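Local coordinates for protein separin (Saccharomyces cerevisiae, PDB 5U1T) that cleaves the Scc1 subunit of cohesin as a caspase-like cysteine protease at anaphase onset, and is held inactive by securin for most of the cell cycle, at residues C325-W330 with S372-V377; N393-L398 with L412-L417; N618-L623 with A868-T873; R1077-L1082 with I1112-R1117; F1359-S1364 with T1383-Y1388. All coordinates share one frame; numbering follows the deposited sequence.

Contact 1: C325-W330 with S372-V377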
# COMPACT_ATOMS: atom_id res chain seq x y z
N CYS A 325 -0.62 19.37 -68.62
CA CYS A 325 -1.91 19.88 -69.03
C CYS A 325 -2.80 20.14 -67.82
O CYS A 325 -3.46 21.18 -67.72
CB CYS A 325 -2.58 18.91 -69.99
SG CYS A 325 -1.62 18.64 -71.47
N LEU A 326 -2.81 19.19 -66.89
CA LEU A 326 -3.59 19.30 -65.65
C LEU A 326 -3.29 20.59 -64.89
O LEU A 326 -4.21 21.26 -64.41
CB LEU A 326 -3.32 18.09 -64.76
CG LEU A 326 -4.17 16.86 -65.06
CD1 LEU A 326 -3.83 16.31 -66.42
CD2 LEU A 326 -3.96 15.81 -63.98
N VAL A 327 -2.01 20.94 -64.81
CA VAL A 327 -1.59 22.20 -64.21
C VAL A 327 -2.17 23.38 -64.98
O VAL A 327 -2.67 24.34 -64.39
CB VAL A 327 -0.06 22.34 -64.17
CG1 VAL A 327 0.33 23.69 -63.61
CG2 VAL A 327 0.57 21.22 -63.37
N CYS A 328 -2.10 23.29 -66.31
CA CYS A 328 -2.63 24.32 -67.19
C CYS A 328 -4.12 24.55 -66.97
O CYS A 328 -4.58 25.69 -66.86
CB CYS A 328 -2.40 23.94 -68.67
SG CYS A 328 -0.67 24.06 -69.24
N LEU A 329 -4.87 23.46 -66.90
CA LEU A 329 -6.32 23.56 -66.76
C LEU A 329 -6.71 24.18 -65.42
O LEU A 329 -7.54 25.09 -65.38
CB LEU A 329 -6.94 22.17 -66.94
CG LEU A 329 -8.44 21.91 -66.78
CD1 LEU A 329 -9.23 22.67 -67.82
CD2 LEU A 329 -8.71 20.41 -66.87
N TRP A 330 -6.10 23.71 -64.34
CA TRP A 330 -6.54 24.14 -63.02
C TRP A 330 -6.01 25.52 -62.67
O TRP A 330 -6.56 26.19 -61.79
CB TRP A 330 -6.13 23.11 -61.96
CG TRP A 330 -7.05 21.96 -61.98
CD1 TRP A 330 -6.82 20.73 -62.54
CD2 TRP A 330 -8.39 21.92 -61.47
NE1 TRP A 330 -7.92 19.93 -62.39
CE2 TRP A 330 -8.90 20.63 -61.74
CE3 TRP A 330 -9.20 22.84 -60.80
CZ2 TRP A 330 -10.20 20.25 -61.36
CZ3 TRP A 330 -10.48 22.46 -60.42
CH2 TRP A 330 -10.97 21.17 -60.70
N SER A 372 4.48 18.45 -57.82
CA SER A 372 4.43 19.36 -56.68
C SER A 372 3.66 20.61 -57.04
O SER A 372 2.89 21.14 -56.24
CB SER A 372 5.82 19.76 -56.21
OG SER A 372 5.72 20.79 -55.24
N GLU A 373 3.86 21.07 -58.26
CA GLU A 373 3.19 22.26 -58.74
C GLU A 373 1.68 22.04 -58.87
O GLU A 373 0.89 22.87 -58.43
CB GLU A 373 3.79 22.69 -60.08
CG GLU A 373 3.07 23.84 -60.75
CD GLU A 373 3.71 24.23 -62.07
OE1 GLU A 373 4.78 23.66 -62.39
OE2 GLU A 373 3.14 25.08 -62.80
N LEU A 374 1.27 20.92 -59.46
CA LEU A 374 -0.14 20.62 -59.61
C LEU A 374 -0.81 20.51 -58.22
O LEU A 374 -1.90 21.03 -58.01
CB LEU A 374 -0.34 19.33 -60.42
CG LEU A 374 -1.79 18.86 -60.62
CD1 LEU A 374 -2.65 19.95 -61.24
CD2 LEU A 374 -1.81 17.62 -61.48
N LEU A 375 -0.12 19.87 -57.28
CA LEU A 375 -0.63 19.75 -55.92
C LEU A 375 -0.70 21.10 -55.24
O LEU A 375 -1.58 21.35 -54.41
CB LEU A 375 0.25 18.80 -55.11
CG LEU A 375 -0.01 17.35 -55.48
CD1 LEU A 375 0.87 16.40 -54.69
CD2 LEU A 375 -1.48 17.06 -55.26
N GLY A 376 0.21 21.99 -55.60
CA GLY A 376 0.21 23.34 -55.06
C GLY A 376 -0.96 24.19 -55.54
O GLY A 376 -1.58 24.90 -54.75
N VAL A 377 -1.26 24.12 -56.83
CA VAL A 377 -2.31 24.96 -57.39
C VAL A 377 -3.66 24.44 -56.94
O VAL A 377 -4.61 25.20 -56.76
CB VAL A 377 -2.23 25.05 -58.93
CG1 VAL A 377 -1.99 23.69 -59.53
CG2 VAL A 377 -3.48 25.69 -59.52

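Contact 2: N393-L398 with L412-L417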
# COMPACT_ATOMS: atom_id res chain seq x y z
N ASN A 393 -7.15 15.92 -48.53
CA ASN A 393 -6.77 14.92 -49.51
C ASN A 393 -5.48 15.30 -50.25
O ASN A 393 -4.70 14.43 -50.65
CB ASN A 393 -7.92 14.71 -50.51
CG ASN A 393 -8.93 13.69 -50.04
OD1 ASN A 393 -8.77 13.06 -48.99
ND2 ASN A 393 -9.99 13.51 -50.82
N ILE A 394 -5.27 16.60 -50.44
CA ILE A 394 -4.08 17.10 -51.12
C ILE A 394 -2.85 16.99 -50.23
O ILE A 394 -1.74 16.78 -50.72
CB ILE A 394 -4.26 18.57 -51.58
CG1 ILE A 394 -5.56 18.69 -52.36
CG2 ILE A 394 -3.08 19.04 -52.42
CD1 ILE A 394 -5.77 20.01 -52.95
N ILE A 395 -3.06 17.12 -48.92
CA ILE A 395 -2.03 16.82 -47.94
C ILE A 395 -1.65 15.35 -48.01
O ILE A 395 -0.47 14.99 -47.92
CB ILE A 395 -2.48 17.16 -46.51
CG1 ILE A 395 -2.82 18.65 -46.41
CG2 ILE A 395 -1.41 16.80 -45.50
CD1 ILE A 395 -3.29 19.06 -45.06
N SER A 396 -2.66 14.51 -48.19
CA SER A 396 -2.44 13.07 -48.28
C SER A 396 -1.56 12.72 -49.48
O SER A 396 -0.60 11.95 -49.36
CB SER A 396 -3.77 12.32 -48.35
OG SER A 396 -4.32 12.12 -47.06
N VAL A 397 -1.87 13.29 -50.65
CA VAL A 397 -1.13 12.97 -51.86
C VAL A 397 0.32 13.45 -51.74
O VAL A 397 1.24 12.72 -52.09
CB VAL A 397 -1.81 13.58 -53.10
CG1 VAL A 397 -0.94 13.38 -54.35
CG2 VAL A 397 -3.17 12.94 -53.29
N LEU A 398 0.50 14.64 -51.20
CA LEU A 398 1.84 15.15 -50.93
C LEU A 398 2.61 14.20 -50.02
O LEU A 398 3.78 13.89 -50.28
CB LEU A 398 1.79 16.55 -50.30
CG LEU A 398 1.56 17.74 -51.25
CD1 LEU A 398 1.29 18.98 -50.44
CD2 LEU A 398 2.77 17.92 -52.14
N LEU A 412 8.35 18.03 -45.94
CA LEU A 412 8.32 19.39 -45.43
C LEU A 412 7.14 20.13 -46.05
O LEU A 412 6.43 20.86 -45.37
CB LEU A 412 9.63 20.13 -45.71
CG LEU A 412 10.77 19.85 -44.73
CD1 LEU A 412 12.08 20.40 -45.27
CD2 LEU A 412 10.47 20.45 -43.38
N LYS A 413 6.89 19.89 -47.34
CA LYS A 413 5.76 20.55 -47.97
C LYS A 413 4.44 20.04 -47.39
O LYS A 413 3.48 20.79 -47.21
CB LYS A 413 5.80 20.35 -49.49
CG LYS A 413 5.17 21.51 -50.26
CD LYS A 413 4.90 21.18 -51.71
CE LYS A 413 4.29 22.38 -52.46
NZ LYS A 413 3.05 22.89 -51.78
N THR A 414 4.41 18.76 -47.06
CA THR A 414 3.24 18.15 -46.44
C THR A 414 2.94 18.73 -45.06
O THR A 414 1.82 19.19 -44.81
CB THR A 414 3.44 16.62 -46.33
OG1 THR A 414 3.58 16.07 -47.64
CG2 THR A 414 2.25 15.97 -45.59
N ALA A 415 3.93 18.70 -44.17
CA ALA A 415 3.82 19.30 -42.84
C ALA A 415 3.26 20.71 -42.89
O ALA A 415 2.32 21.06 -42.17
CB ALA A 415 5.20 19.31 -42.16
N ASN A 416 3.83 21.54 -43.75
CA ASN A 416 3.43 22.93 -43.79
C ASN A 416 2.01 23.13 -44.28
O ASN A 416 1.31 24.01 -43.80
CB ASN A 416 4.39 23.73 -44.66
CG ASN A 416 4.53 25.14 -44.18
OD1 ASN A 416 4.36 25.42 -43.00
ND2 ASN A 416 4.84 26.04 -45.09
N LEU A 417 1.57 22.31 -45.23
CA LEU A 417 0.20 22.43 -45.71
C LEU A 417 -0.76 22.04 -44.61
O LEU A 417 -1.84 22.64 -44.47
CB LEU A 417 -0.01 21.57 -46.95
CG LEU A 417 -1.35 21.79 -47.64
CD1 LEU A 417 -1.57 23.26 -47.87
CD2 LEU A 417 -1.37 21.04 -48.95

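Contact 3: N618-L623 with A868-T873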
# COMPACT_ATOMS: atom_id res chain seq x y z
N ASN A 618 -2.00 9.81 4.64
CA ASN A 618 -1.65 10.46 5.90
C ASN A 618 -2.83 10.52 6.86
O ASN A 618 -2.75 11.14 7.92
CB ASN A 618 -1.10 11.86 5.67
CG ASN A 618 0.34 11.84 5.25
OD1 ASN A 618 0.69 12.26 4.14
ND2 ASN A 618 1.20 11.33 6.12
N ASN A 619 -3.92 9.86 6.46
CA ASN A 619 -5.13 9.75 7.26
C ASN A 619 -5.67 11.14 7.61
O ASN A 619 -5.99 11.43 8.75
CB ASN A 619 -4.88 8.91 8.53
CG ASN A 619 -4.13 7.59 8.25
OD1 ASN A 619 -4.68 6.66 7.65
ND2 ASN A 619 -2.87 7.52 8.71
N PHE A 620 -5.78 12.01 6.62
CA PHE A 620 -6.36 13.33 6.84
C PHE A 620 -7.84 13.21 6.54
O PHE A 620 -8.39 14.01 5.78
CB PHE A 620 -5.72 14.40 5.94
CG PHE A 620 -4.40 14.92 6.42
CD1 PHE A 620 -3.54 14.14 7.16
CD2 PHE A 620 -4.01 16.21 6.12
CE1 PHE A 620 -2.30 14.64 7.58
CE2 PHE A 620 -2.78 16.71 6.54
CZ PHE A 620 -1.93 15.92 7.27
N ASP A 621 -8.47 12.21 7.13
CA ASP A 621 -9.78 11.73 6.68
C ASP A 621 -10.88 12.80 6.64
O ASP A 621 -11.82 12.70 5.83
CB ASP A 621 -10.21 10.55 7.56
CG ASP A 621 -9.12 9.48 7.70
OD1 ASP A 621 -8.41 9.19 6.71
OD2 ASP A 621 -8.95 8.92 8.82
N LYS A 622 -10.79 13.81 7.49
CA LYS A 622 -11.77 14.89 7.53
C LYS A 622 -11.69 15.72 6.24
O LYS A 622 -12.68 15.93 5.54
CB LYS A 622 -11.52 15.78 8.75
CG LYS A 622 -12.61 16.77 9.08
CD LYS A 622 -12.22 17.58 10.31
CE LYS A 622 -13.37 17.72 11.31
NZ LYS A 622 -14.47 18.67 10.89
N LEU A 623 -10.47 16.19 5.95
CA LEU A 623 -10.17 16.91 4.72
C LEU A 623 -10.52 16.06 3.52
O LEU A 623 -11.13 16.54 2.57
CB LEU A 623 -8.68 17.32 4.68
CG LEU A 623 -8.35 18.46 5.65
CD1 LEU A 623 -6.86 18.76 5.68
CD2 LEU A 623 -9.14 19.70 5.29
N ALA A 868 -1.19 16.81 14.01
CA ALA A 868 -1.99 16.26 15.10
C ALA A 868 -3.48 16.54 14.95
O ALA A 868 -4.31 15.66 15.26
CB ALA A 868 -1.49 16.79 16.45
N GLU A 869 -3.83 17.74 14.44
CA GLU A 869 -5.23 18.12 14.28
C GLU A 869 -5.90 17.49 13.06
O GLU A 869 -7.11 17.37 13.02
CB GLU A 869 -5.39 19.64 14.19
CG GLU A 869 -4.55 20.43 15.19
CD GLU A 869 -5.36 21.46 15.99
OE1 GLU A 869 -5.40 22.66 15.57
OE2 GLU A 869 -5.94 21.08 17.05
N ALA A 870 -5.12 17.07 12.07
CA ALA A 870 -5.71 16.52 10.86
C ALA A 870 -5.89 14.99 10.90
O ALA A 870 -6.87 14.45 10.37
CB ALA A 870 -4.86 16.90 9.65
N ASP A 871 -4.93 14.31 11.52
CA ASP A 871 -4.97 12.85 11.67
C ASP A 871 -5.45 12.37 13.07
O ASP A 871 -4.64 12.16 13.97
CB ASP A 871 -3.58 12.28 11.39
CG ASP A 871 -3.57 10.77 11.32
OD1 ASP A 871 -4.62 10.14 11.58
OD2 ASP A 871 -2.50 10.21 11.01
N ILE A 872 -6.76 12.18 13.22
CA ILE A 872 -7.30 11.86 14.54
C ILE A 872 -6.91 10.44 14.97
O ILE A 872 -6.65 10.21 16.14
CB ILE A 872 -8.85 12.03 14.60
CG1 ILE A 872 -9.37 11.81 16.03
CG2 ILE A 872 -9.56 11.08 13.65
CD1 ILE A 872 -8.64 12.61 17.09
N THR A 873 -6.82 9.52 14.03
CA THR A 873 -6.45 8.15 14.35
C THR A 873 -4.97 8.05 14.80
O THR A 873 -4.66 7.22 15.66
CB THR A 873 -6.75 7.18 13.18
OG1 THR A 873 -6.03 7.57 12.01
CG2 THR A 873 -8.22 7.18 12.85

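Contact 4: R1077-L1082 with I1112-R1117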
# COMPACT_ATOMS: atom_id res chain seq x y z
N ARG A 1077 -2.71 -24.74 27.50
CA ARG A 1077 -1.42 -25.42 27.56
C ARG A 1077 -1.14 -26.11 26.22
O ARG A 1077 -0.01 -26.16 25.76
CB ARG A 1077 -1.39 -26.43 28.71
CG ARG A 1077 -1.26 -25.80 30.09
CD ARG A 1077 -0.99 -26.83 31.16
NE ARG A 1077 -2.09 -27.77 31.36
CZ ARG A 1077 -2.81 -27.85 32.48
NH1 ARG A 1077 -2.56 -27.03 33.49
NH2 ARG A 1077 -3.79 -28.75 32.58
N HIS A 1078 -2.21 -26.62 25.61
CA HIS A 1078 -2.15 -27.43 24.42
C HIS A 1078 -2.10 -26.59 23.11
O HIS A 1078 -1.30 -26.88 22.21
CB HIS A 1078 -3.37 -28.36 24.42
CG HIS A 1078 -3.57 -29.11 23.15
ND1 HIS A 1078 -2.70 -30.09 22.72
CD2 HIS A 1078 -4.54 -29.03 22.21
CE1 HIS A 1078 -3.14 -30.59 21.57
NE2 HIS A 1078 -4.25 -29.96 21.24
N MET A 1079 -2.95 -25.57 23.02
CA MET A 1079 -3.11 -24.75 21.82
C MET A 1079 -1.81 -24.13 21.29
O MET A 1079 -1.58 -24.15 20.10
CB MET A 1079 -4.14 -23.65 22.07
CG MET A 1079 -5.57 -24.13 22.20
SD MET A 1079 -6.08 -25.31 20.93
CE MET A 1079 -6.85 -24.27 19.68
N PRO A 1080 -0.95 -23.57 22.15
CA PRO A 1080 0.29 -23.07 21.55
C PRO A 1080 1.15 -24.18 20.95
O PRO A 1080 1.77 -23.95 19.93
CB PRO A 1080 1.02 -22.43 22.73
CG PRO A 1080 -0.02 -22.23 23.77
CD PRO A 1080 -1.01 -23.30 23.60
N LEU A 1081 1.20 -25.34 21.57
CA LEU A 1081 2.08 -26.41 21.08
C LEU A 1081 1.57 -26.97 19.76
O LEU A 1081 2.36 -27.24 18.86
CB LEU A 1081 2.21 -27.52 22.13
CG LEU A 1081 2.84 -27.06 23.45
CD1 LEU A 1081 2.60 -28.09 24.59
CD2 LEU A 1081 4.32 -26.77 23.29
N LEU A 1082 0.27 -27.13 19.64
CA LEU A 1082 -0.30 -27.66 18.42
C LEU A 1082 -0.12 -26.66 17.28
O LEU A 1082 0.21 -27.04 16.16
CB LEU A 1082 -1.77 -27.99 18.61
CG LEU A 1082 -2.44 -28.57 17.37
CD1 LEU A 1082 -2.08 -30.04 17.14
CD2 LEU A 1082 -3.93 -28.38 17.49
N ILE A 1112 -12.50 -25.73 18.41
CA ILE A 1112 -13.63 -26.64 18.41
C ILE A 1112 -13.19 -28.11 18.43
O ILE A 1112 -13.45 -28.83 19.40
CB ILE A 1112 -14.52 -26.37 17.20
CG1 ILE A 1112 -14.74 -24.85 17.04
CG2 ILE A 1112 -15.83 -27.15 17.31
CD1 ILE A 1112 -15.16 -24.11 18.34
N THR A 1113 -12.51 -28.56 17.38
CA THR A 1113 -12.01 -29.93 17.36
C THR A 1113 -11.00 -30.12 18.47
O THR A 1113 -10.94 -31.20 19.07
CB THR A 1113 -11.36 -30.32 15.99
OG1 THR A 1113 -10.65 -31.57 16.12
CG2 THR A 1113 -10.42 -29.18 15.44
N GLU A 1114 -10.23 -29.08 18.77
CA GLU A 1114 -9.25 -29.16 19.86
C GLU A 1114 -9.88 -29.34 21.23
O GLU A 1114 -9.26 -29.90 22.15
CB GLU A 1114 -8.35 -27.93 19.88
CG GLU A 1114 -7.25 -28.01 18.86
CD GLU A 1114 -6.93 -29.44 18.44
OE1 GLU A 1114 -6.30 -30.18 19.22
OE2 GLU A 1114 -7.31 -29.82 17.30
N SER A 1115 -11.11 -28.88 21.37
CA SER A 1115 -11.82 -29.01 22.62
C SER A 1115 -12.12 -30.49 22.92
O SER A 1115 -11.98 -30.96 24.04
CB SER A 1115 -13.11 -28.20 22.59
OG SER A 1115 -13.60 -27.97 23.89
N ILE A 1116 -12.53 -31.23 21.89
CA ILE A 1116 -12.80 -32.66 22.03
C ILE A 1116 -11.55 -33.44 22.42
O ILE A 1116 -11.59 -34.31 23.26
CB ILE A 1116 -13.34 -33.25 20.72
CG1 ILE A 1116 -14.44 -32.36 20.15
CG2 ILE A 1116 -13.81 -34.68 20.94
CD1 ILE A 1116 -14.80 -32.71 18.73
N ARG A 1117 -10.43 -33.10 21.79
CA ARG A 1117 -9.19 -33.79 22.00
C ARG A 1117 -8.69 -33.55 23.43
O ARG A 1117 -7.99 -34.40 24.00
CB ARG A 1117 -8.14 -33.34 20.97
CG ARG A 1117 -6.73 -33.85 21.23
CD ARG A 1117 -6.20 -34.75 20.12
NE ARG A 1117 -6.02 -33.99 18.89
CZ ARG A 1117 -4.97 -33.22 18.63
NH1 ARG A 1117 -3.99 -33.10 19.51
NH2 ARG A 1117 -4.91 -32.56 17.47

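Contact 5: F1359-S1364 with T1383-Y1388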
# COMPACT_ATOMS: atom_id res chain seq x y z
N PHE A 1359 3.31 -37.83 37.37
CA PHE A 1359 3.42 -36.90 36.25
C PHE A 1359 3.11 -35.49 36.73
O PHE A 1359 2.03 -35.23 37.27
CB PHE A 1359 2.50 -37.31 35.11
CG PHE A 1359 2.95 -38.55 34.38
CD1 PHE A 1359 4.06 -38.52 33.55
CD2 PHE A 1359 2.26 -39.74 34.51
CE1 PHE A 1359 4.48 -39.64 32.89
CE2 PHE A 1359 2.68 -40.88 33.85
CZ PHE A 1359 3.79 -40.83 33.04
N LEU A 1360 4.08 -34.60 36.59
CA LEU A 1360 3.86 -33.17 36.82
C LEU A 1360 3.55 -32.44 35.52
O LEU A 1360 4.43 -32.23 34.68
CB LEU A 1360 5.08 -32.52 37.46
CG LEU A 1360 5.47 -32.91 38.87
CD1 LEU A 1360 6.70 -32.12 39.27
CD2 LEU A 1360 4.31 -32.63 39.80
N VAL A 1361 2.29 -32.08 35.34
CA VAL A 1361 1.94 -31.19 34.25
C VAL A 1361 2.37 -29.78 34.63
O VAL A 1361 1.70 -29.12 35.41
CB VAL A 1361 0.45 -31.22 33.96
CG1 VAL A 1361 0.11 -30.27 32.82
CG2 VAL A 1361 0.02 -32.63 33.66
N VAL A 1362 3.51 -29.35 34.09
CA VAL A 1362 4.09 -28.07 34.48
C VAL A 1362 3.84 -26.98 33.42
O VAL A 1362 4.26 -27.10 32.27
CB VAL A 1362 5.60 -28.21 34.73
CG1 VAL A 1362 6.20 -26.88 35.15
CG2 VAL A 1362 5.85 -29.28 35.81
N SER A 1363 3.12 -25.93 33.82
CA SER A 1363 2.80 -24.83 32.92
C SER A 1363 4.08 -24.09 32.56
O SER A 1363 5.04 -24.10 33.34
CB SER A 1363 1.79 -23.88 33.54
OG SER A 1363 2.41 -23.04 34.51
N SER A 1364 4.11 -23.46 31.39
CA SER A 1364 5.29 -22.73 30.96
C SER A 1364 5.73 -21.68 32.00
O SER A 1364 6.92 -21.45 32.21
CB SER A 1364 5.06 -22.07 29.58
OG SER A 1364 4.09 -21.02 29.60
N THR A 1383 8.38 -37.54 36.10
CA THR A 1383 8.65 -36.85 34.84
C THR A 1383 7.69 -35.67 34.71
O THR A 1383 6.59 -35.70 35.24
CB THR A 1383 8.52 -37.76 33.61
OG1 THR A 1383 7.27 -38.48 33.67
CG2 THR A 1383 9.65 -38.75 33.56
N ARG A 1384 8.14 -34.64 34.00
CA ARG A 1384 7.29 -33.51 33.62
C ARG A 1384 6.57 -33.73 32.31
O ARG A 1384 7.03 -34.45 31.43
CB ARG A 1384 8.11 -32.24 33.52
CG ARG A 1384 8.78 -31.85 34.79
CD ARG A 1384 9.16 -30.42 34.70
NE ARG A 1384 9.95 -29.99 35.83
CZ ARG A 1384 10.37 -28.75 35.99
NH1 ARG A 1384 10.05 -27.83 35.09
NH2 ARG A 1384 11.09 -28.42 37.05
N VAL A 1385 5.43 -33.08 32.17
CA VAL A 1385 4.70 -33.11 30.91
C VAL A 1385 4.10 -31.72 30.68
O VAL A 1385 3.80 -31.02 31.63
CB VAL A 1385 3.62 -34.22 30.93
CG1 VAL A 1385 2.33 -33.74 30.35
CG2 VAL A 1385 4.13 -35.47 30.22
N PRO A 1386 3.99 -31.28 29.42
CA PRO A 1386 3.44 -29.92 29.23
C PRO A 1386 1.90 -29.84 29.22
O PRO A 1386 1.39 -28.73 29.38
CB PRO A 1386 4.03 -29.50 27.88
CG PRO A 1386 4.30 -30.77 27.16
CD PRO A 1386 4.64 -31.79 28.20
N SER A 1387 1.19 -30.95 29.08
CA SER A 1387 -0.28 -30.93 29.08
C SER A 1387 -0.94 -32.32 29.16
O SER A 1387 -0.29 -33.32 28.88
CB SER A 1387 -0.78 -30.22 27.83
OG SER A 1387 -0.50 -31.00 26.68
N TYR A 1388 -2.22 -32.39 29.48
CA TYR A 1388 -2.94 -33.67 29.49
C TYR A 1388 -2.97 -34.34 28.12
O TYR A 1388 -2.95 -35.58 28.02
CB TYR A 1388 -4.39 -33.52 29.96
CG TYR A 1388 -4.58 -33.12 31.40
CD1 TYR A 1388 -3.60 -33.38 32.35
CD2 TYR A 1388 -5.73 -32.47 31.82
CE1 TYR A 1388 -3.76 -33.01 33.67
CE2 TYR A 1388 -5.90 -32.09 33.13
CZ TYR A 1388 -4.91 -32.37 34.05
OH TYR A 1388 -5.07 -32.00 35.37

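Contact 1: C325-W330 with S372-V377
Glu373 is the first residue of 372-377 to meet the neighbouring helix, touching Val327. Its extended chain crosses the valine at about a right angle, with Glu373 CD 3.8 Å from Val327 CG1, so the carboxylate end of an acidic side chain meets a methyl group at the margin of the contact. Leu374 follows and meets three residues. Its CB lies 3.6 Å from Val327 CG2, the two side chains sliding past each other in opposite directions; CG, anti to the backbone N (chi1 178°), carries the methyls on towards Leu326. Leu374 CD2 packs on Leu326 CB at 3.6 Å, while Leu374 CD1 lies 3.8 Å from Val327 N and reaches obliquely to the Trp330 indole. One turn on, Val377 sends CG2 to the last turn of 325-330, 3.9 Å from Trp330 O. Ile344, Gln347 and Thr351 of helix 342-357 touch the same indole, and Ile355 touches Leu374. That helix, which lies between the two in sequence, thus packs against both. With axes 9.3 Å apart and 21° from parallel, and no hydrogen bond across, the contact rests mainly on apolar packing, so it depends on side-chain shape and not on bond direction.

Contact 2: N393-L398 with L412-L417
A helical hairpin built from helices 388-404 and 408-425 closes here, with Ile395 and Leu398 meeting Thr414 and Leu417. The two segments run nearly antiparallel, at 163°, and their axes come within 8.9 Å of each other. The hairpin continues the helical array of this region: helix 365-384 packs on Ile394, Val397 and Leu398, and helix 431-444 on Thr414. On another side, Asn393 OD1 is hydrogen-bonded to the backbone of the second protein of the assembly, whose apolar side chains also reach Ser396 and Val397. Within the hairpin, Leu417 is met by both Ile395 and Leu398. Its CG lies 3.7 Å from Ile395 CG1, and its CD2 meets Leu398 CD1 at the same distance, the two leucines crossing at about a right angle. Leu398 spreads its other methyl over the aliphatic chain of Lys413, CD2 to CD 3.9 Å. Thr414 presents two unlike branches. OG1 sits beside the backbone N, where it is hydrogen-bonded to Phe410 O one turn earlier and so is satisfied inside its own helix. The methyl, anti to that N (chi1 of OG1 -62°), turns to Ile395, with Thr414 CG2 3.8 Å from Ile395 CG2.

Contact 3: N618-L623 with A868-T873
OD1 of Asp871, lying 3.3 Å from Asn619 CB, is also gripped within its own segment. Thr873 OG1 donates to Asp871 OD1 at 3.0 Å, on the syn lone pair of the carboxylate. Asp871 is the N-cap of helix 872-881, its side chain capping a backbone N just beyond Thr873, and OD2 is hydrogen-bonded to Ser874 OG, with Arg834 as a long, weak ion partner. Asp871 CG, anti to the backbone N (chi1 -172°), brings the carboxylate alongside Asn619, the two side chains pointing the same way with amide and carboxylate planes 40° apart. Asp871 CA makes a C-H...O contact with Asn619 O at 3.4 Å. An alanine in place of Asp871 would probably leave the start of the helix uncapped and deprive Thr873 OG1 and Ser874 OG of their carboxylate partner. Ala870 CB sits over the centre of one face of Phe620, 3.6 Å from the ring centroid and 7° off the normal, a CH-pi contact. Tyr895 OH is hydrogen-bonded to both Ala870 O and Lys622 N, tying the two segments together. On the other side of the contact the chain turns sharply. Asn619, with positive phi, is the C-prime residue of a Schellman motif that ends one helix, and Phe620, at the centre of an inverse gamma turn, takes the N-cap position of the next: a tight helix-to-helix turn packed against the capped start of helix 872-881.

Contact 4: R1077-L1082 with I1112-R1117
A buried polar bridge, from His1078 to Glu1114, joins helix 1075-1088 to helix 1111-1127. The two cross steeply, at 121°, with segment axes 11.1 Å apart, so long side chains and not close backbones make the contact. His1078 CG, anti to the backbone N (chi1 171°), carries the ring toward the other helix, and His1078 NE2 donates to Glu1114 OE1 at 2.9 Å, nearly straight at 160°. The oxygen lies close to the imidazole plane and is approached on its anti side, with the donor tilted out of the carboxylate plane. Arg1117, one turn beyond Glu1114, turns a face of its guanidinium to this oxygen, which lies above the plane and offset toward the rim, 3.3 Å from Arg1117 NH2: a salt bridge of charges to which no N-H points. The guanidinium stands almost perpendicular to the imidazole, with Arg1117 NH1 3.4 Å from His1078 CE1 at the ring edge. Apolar side chains pack along the glutamate: Leu1082 meets it tip to tip at the carboxylate, and Met1079 SD lies 3.6 Å from Glu1114 CG, farther back. Val1389 of helix 1388-1397 touches both His1078 and Arg1117, closing the cluster against a third helix. One glutamate oxygen thus serves a hydrogen-bond donor and a cation together. The carboxylate would tend to favour a protonated imidazole and the adjacent guanidinium to oppose it, so competition between the two probably sets the charge on His1078.

Contact 5: F1359-S1364 with T1383-Y1388
Leu1360 and Val1385 lie at the centre of three backbone hydrogen bonds that pair the segments. Leu1360 N donates to Thr1383 O at 3.1 Å, Val1385 N to Leu1360 O at 2.8 Å, and Val1362 N to Val1385 O at 3.0 Å. On the face of Phe1359 and Val1361, Val1361 CG1, anti to the backbone N (chi1 180°), lies 3.8 Å from Ser1387 CA, while CG2, anti to the carbonyl carbon, meets Tyr1388 CE1 at 3.8 Å, the two side chains crossing at about a right angle. Arg1384, on the face of Leu1360, runs its extended chain obliquely across Val1362, Arg1384 CD lying 3.7 Å from Val1362 CG2. The strands are parallel neighbours in a mixed sheet, and both segments fall in the C50 peptidase family region. Strand 1132-1139 flanks 1353-1362 through backbone bonds from Phe1359 and Val1361, and Arg1384 is backbone-bonded to Ile1587 of strand 1585-1589. Further out, the Arg1384 guanidinium forms a salt bridge with Glu1372 and hydrogen bonds to the carbonyls of His1367 and Phe1369, fastening the connection between the two strands. A leucine in its place would probably leave Glu1372 without its countercharge and those carbonyls without their donor. Thr1383 OG1, lying beside the Phe1359 ring, is hydrogen-bonded to Gly1589 O and His1357 NE2. Ser1387 caps helix 1388-1397 through Cys1390 N, and the Tyr1388 ring takes a cation-pi contact from Arg1077.

How the contacts relate
The five contacts form two touching pairs with one between them. Contacts 1 and 2, centres about 15 Å apart, are successive layers of one helical array: Leu375, on the helix of contact 1, packs into contact 2, its CD1 3.5 Å from Leu398 CD2. Contacts 4 and 5 are equally close. There Arg1077, on a helix of contact 4, reaches into contact 5, its NE 3.6 Å from Val1361 CG1, and Leu1081 rests on Pro1386. Contact 3 stands alone, its centre about 58 Å from that of contact 2 and 43 Å from that of contact 4. Contacts 1 and 5 are about 108 Å apart between centres. None lies at Cys1497, the active-site cysteine inferred by similarity, although contact 5 belongs to the same peptidase region.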